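Local atomic coordinates of hemolysin activator protein CdiB (Acinetobacter baumannii ACICU, PDB entry 6WIL), a protein that probably acts as the outer-membrane transporter of a two-partner secretion system, exporting a contact-dependent growth inhibition toxin to the cell surface. Residues Lys336-Ser342 and Arg356-Asn362. Numbering follows the deposited sequence.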
loop_
_atom_site.group_PDB
_atom_site.type_symbol
_atom_site.label_atom_id
_atom_site.label_comp_id
_atom_site.label_asym_id
_atom_site.label_seq_id
_atom_site.Cartn_x
_atom_site.Cartn_y
_atom_site.Cartn_z
ATOM N N LYS A 336 7.251 -8.370 -9.760
ATOM C CA LYS A 336 6.906 -9.670 -9.200
ATOM C C LYS A 336 7.353 -10.783 -10.136
ATOM O O LYS A 336 7.309 -10.634 -11.360
ATOM C CB LYS A 336 5.398 -9.810 -8.960
ATOM C CG LYS A 336 4.803 -8.856 -7.949
ATOM C CD LYS A 336 3.299 -9.060 -7.855
ATOM C CE LYS A 336 2.627 -7.929 -7.094
ATOM N NZ LYS A 336 1.277 -7.636 -7.665
ATOM N N LEU A 337 7.782 -11.897 -9.551
ATOM C CA LEU A 337 7.985 -13.151 -10.263
ATOM C C LEU A 337 7.049 -14.186 -9.661
ATOM O O LEU A 337 6.986 -14.322 -8.435
ATOM C CB LEU A 337 9.436 -13.628 -10.163
ATOM C CG LEU A 337 10.489 -12.811 -10.907
ATOM C CD1 LEU A 337 11.806 -13.562 -10.933
ATOM C CD2 LEU A 337 10.018 -12.505 -12.318
ATOM N N TYR A 338 6.319 -14.906 -10.512
ATOM C CA TYR A 338 5.345 -15.877 -10.034
ATOM C C TYR A 338 5.434 -17.162 -10.842
ATOM O O TYR A 338 5.773 -17.149 -12.028
ATOM C CB TYR A 338 3.908 -15.323 -10.089
ATOM C CG TYR A 338 3.339 -15.151 -11.483
ATOM C CD1 TYR A 338 2.702 -16.203 -12.133
ATOM C CD2 TYR A 338 3.416 -13.929 -12.138
ATOM C CE1 TYR A 338 2.177 -16.049 -13.402
ATOM C CE2 TYR A 338 2.891 -13.764 -13.407
ATOM C CZ TYR A 338 2.274 -14.827 -14.034
ATOM O OH TYR A 338 1.752 -14.665 -15.295
ATOM N N HIS A 339 5.110 -18.273 -10.181
ATOM C CA HIS A 339 4.974 -19.578 -10.816
ATOM C C HIS A 339 3.738 -20.262 -10.250
ATOM O O HIS A 339 3.556 -20.301 -9.030
ATOM C CB HIS A 339 6.212 -20.454 -10.587
ATOM C CG HIS A 339 6.034 -21.874 -11.029
ATOM N ND1 HIS A 339 5.550 -22.858 -10.195
ATOM C CD2 HIS A 339 6.269 -22.474 -12.221
ATOM C CE1 HIS A 339 5.498 -24.004 -10.851
ATOM N NE2 HIS A 339 5.928 -23.797 -12.083
ATOM N N LYS A 340 2.895 -20.791 -11.133
ATOM C CA LYS A 340 1.668 -21.478 -10.752
ATOM C C LYS A 340 1.665 -22.891 -11.313
ATOM O O LYS A 340 2.187 -23.141 -12.404
ATOM C CB LYS A 340 0.425 -20.743 -11.257
ATOM C CG LYS A 340 -0.269 -19.882 -10.226
ATOM C CD LYS A 340 -1.775 -19.823 -10.474
ATOM C CE LYS A 340 -2.456 -21.138 -10.098
ATOM N NZ LYS A 340 -3.933 -21.088 -10.299
ATOM N N GLU A 341 1.056 -23.807 -10.569
ATOM C CA GLU A 341 0.902 -25.184 -11.005
ATOM C C GLU A 341 -0.415 -25.716 -10.468
ATOM O O GLU A 341 -0.752 -25.496 -9.302
ATOM C CB GLU A 341 2.069 -26.054 -10.534
ATOM C CG GLU A 341 2.083 -27.440 -11.139
ATOM C CD GLU A 341 3.484 -28.013 -11.227
ATOM O OE1 GLU A 341 4.450 -27.218 -11.236
ATOM O OE2 GLU A 341 3.615 -29.254 -11.287
ATOM N N SER A 342 -1.163 -26.401 -11.328
ATOM C CA SER A 342 -2.504 -26.849 -10.986
ATOM C C SER A 342 -2.788 -28.172 -11.676
ATOM O O SER A 342 -2.443 -28.355 -12.847
ATOM C CB SER A 342 -3.555 -25.809 -11.392
ATOM O OG SER A 342 -4.865 -26.334 -11.274
ATOM N N ARG A 356 -1.857 -27.679 -15.440
ATOM C CA ARG A 356 -1.434 -26.364 -15.906
ATOM C C ARG A 356 -0.271 -25.861 -15.067
ATOM O O ARG A 356 -0.405 -25.694 -13.851
ATOM C CB ARG A 356 -2.600 -25.371 -15.859
ATOM C CG ARG A 356 -3.641 -25.619 -16.936
ATOM C CD ARG A 356 -4.926 -24.844 -16.693
ATOM N NE ARG A 356 -5.677 -25.352 -15.548
ATOM C CZ ARG A 356 -7.003 -25.323 -15.456
ATOM N NH1 ARG A 356 -7.608 -25.805 -14.378
ATOM N NH2 ARG A 356 -7.727 -24.827 -16.450
ATOM N N LYS A 357 0.865 -25.627 -15.717
ATOM C CA LYS A 357 1.975 -24.882 -15.140
ATOM C C LYS A 357 2.090 -23.551 -15.866
ATOM O O LYS A 357 2.152 -23.520 -17.100
ATOM C CB LYS A 357 3.295 -25.650 -15.255
ATOM C CG LYS A 357 3.321 -27.010 -14.582
ATOM C CD LYS A 357 4.735 -27.579 -14.617
ATOM C CE LYS A 357 4.756 -29.076 -14.354
ATOM N NZ LYS A 357 6.135 -29.629 -14.457
ATOM N N THR A 358 2.101 -22.455 -15.112
ATOM C CA THR A 358 2.292 -21.130 -15.685
ATOM C C THR A 358 3.332 -20.368 -14.877
ATOM O O THR A 358 3.593 -20.671 -13.710
ATOM C CB THR A 358 0.983 -20.318 -15.737
ATOM O OG1 THR A 358 0.612 -19.909 -14.415
ATOM C CG2 THR A 358 -0.150 -21.140 -16.348
ATOM N N SER A 359 3.930 -19.370 -15.520
ATOM C CA SER A 359 4.916 -18.517 -14.871
ATOM C C SER A 359 4.967 -17.193 -15.617
ATOM O O SER A 359 4.561 -17.099 -16.778
ATOM C CB SER A 359 6.300 -19.169 -14.844
ATOM O OG SER A 359 6.936 -19.044 -16.103
ATOM N N GLY A 360 5.474 -16.174 -14.939
ATOM C CA GLY A 360 5.573 -14.868 -15.559
ATOM C C GLY A 360 6.100 -13.829 -14.599
ATOM O O GLY A 360 6.643 -14.153 -13.541
ATOM N N TRP A 361 5.931 -12.565 -14.978
ATOM C CA TRP A 361 6.415 -11.456 -14.173
ATOM C C TRP A 361 5.401 -10.323 -14.184
ATOM O O TRP A 361 4.593 -10.186 -15.106
ATOM C CB TRP A 361 7.781 -10.953 -14.660
ATOM C CG TRP A 361 7.875 -10.762 -16.140
ATOM C CD1 TRP A 361 8.305 -11.675 -17.057
ATOM C CD2 TRP A 361 7.538 -9.581 -16.879
ATOM N NE1 TRP A 361 8.258 -11.137 -18.320
ATOM C CE2 TRP A 361 7.791 -9.852 -18.238
ATOM C CE3 TRP A 361 7.049 -8.321 -16.522
ATOM C CZ2 TRP A 361 7.568 -8.910 -19.242
ATOM C CZ3 TRP A 361 6.829 -7.387 -17.519
ATOM C CH2 TRP A 361 7.090 -7.686 -18.863
ATOM N N ASN A 362 5.446 -9.518 -13.127
ATOM C CA ASN A 362 4.625 -8.325 -12.994
ATOM C C ASN A 362 5.527 -7.112 -12.840
ATOM O O ASN A 362 6.546 -7.170 -12.146
ATOM C CB ASN A 362 3.686 -8.406 -11.781
ATOM C CG ASN A 362 2.556 -9.392 -11.978
ATOM O OD1 ASN A 362 2.735 -10.598 -11.814
ATOM N ND2 ASN A 362 1.379 -8.880 -12.312
#
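Y338 lays its ring flat over the backbone of G360, its partner in an antiparallel hydrogen-bonded pair. The evidence is a CH-pi contact: G360 CA stands 3.9 Å from the ring centroid, 27° off the normal. With CG between the backbone N and the carbonyl carbon (chi1 70°), the ring swings across to the neighbouring strand. Beneath it the pair is closed by Y338 N to G360 O and G360 N to Y338 O, both 3.1 Å.

N362 OD1 reaches the CD2/CE2 side of the ring obliquely. It lies 3.4 Å from Y338 CD2, the amide and ring planes 52° apart, while ND2 bonds to D381. N362 CB also packs on K336 CB at 3.6 Å. K336 N to N362 O and N362 N to K336 O are both 2.8 Å. At the other end, R356 N bonds S342 O at 2.7 Å, and the R356 guanidinium is salt-bridged to D5.

On the opposite face L337 CD2 meets W361 CB at 3.6 Å, an end consistent with lipid contact; E341 and K357 lie side by side farther along. The two segments form part of a hairpin in the 16-stranded barrel, flanked by strand 308-326 beside 336-342 and strand 374-386 beside 356-362.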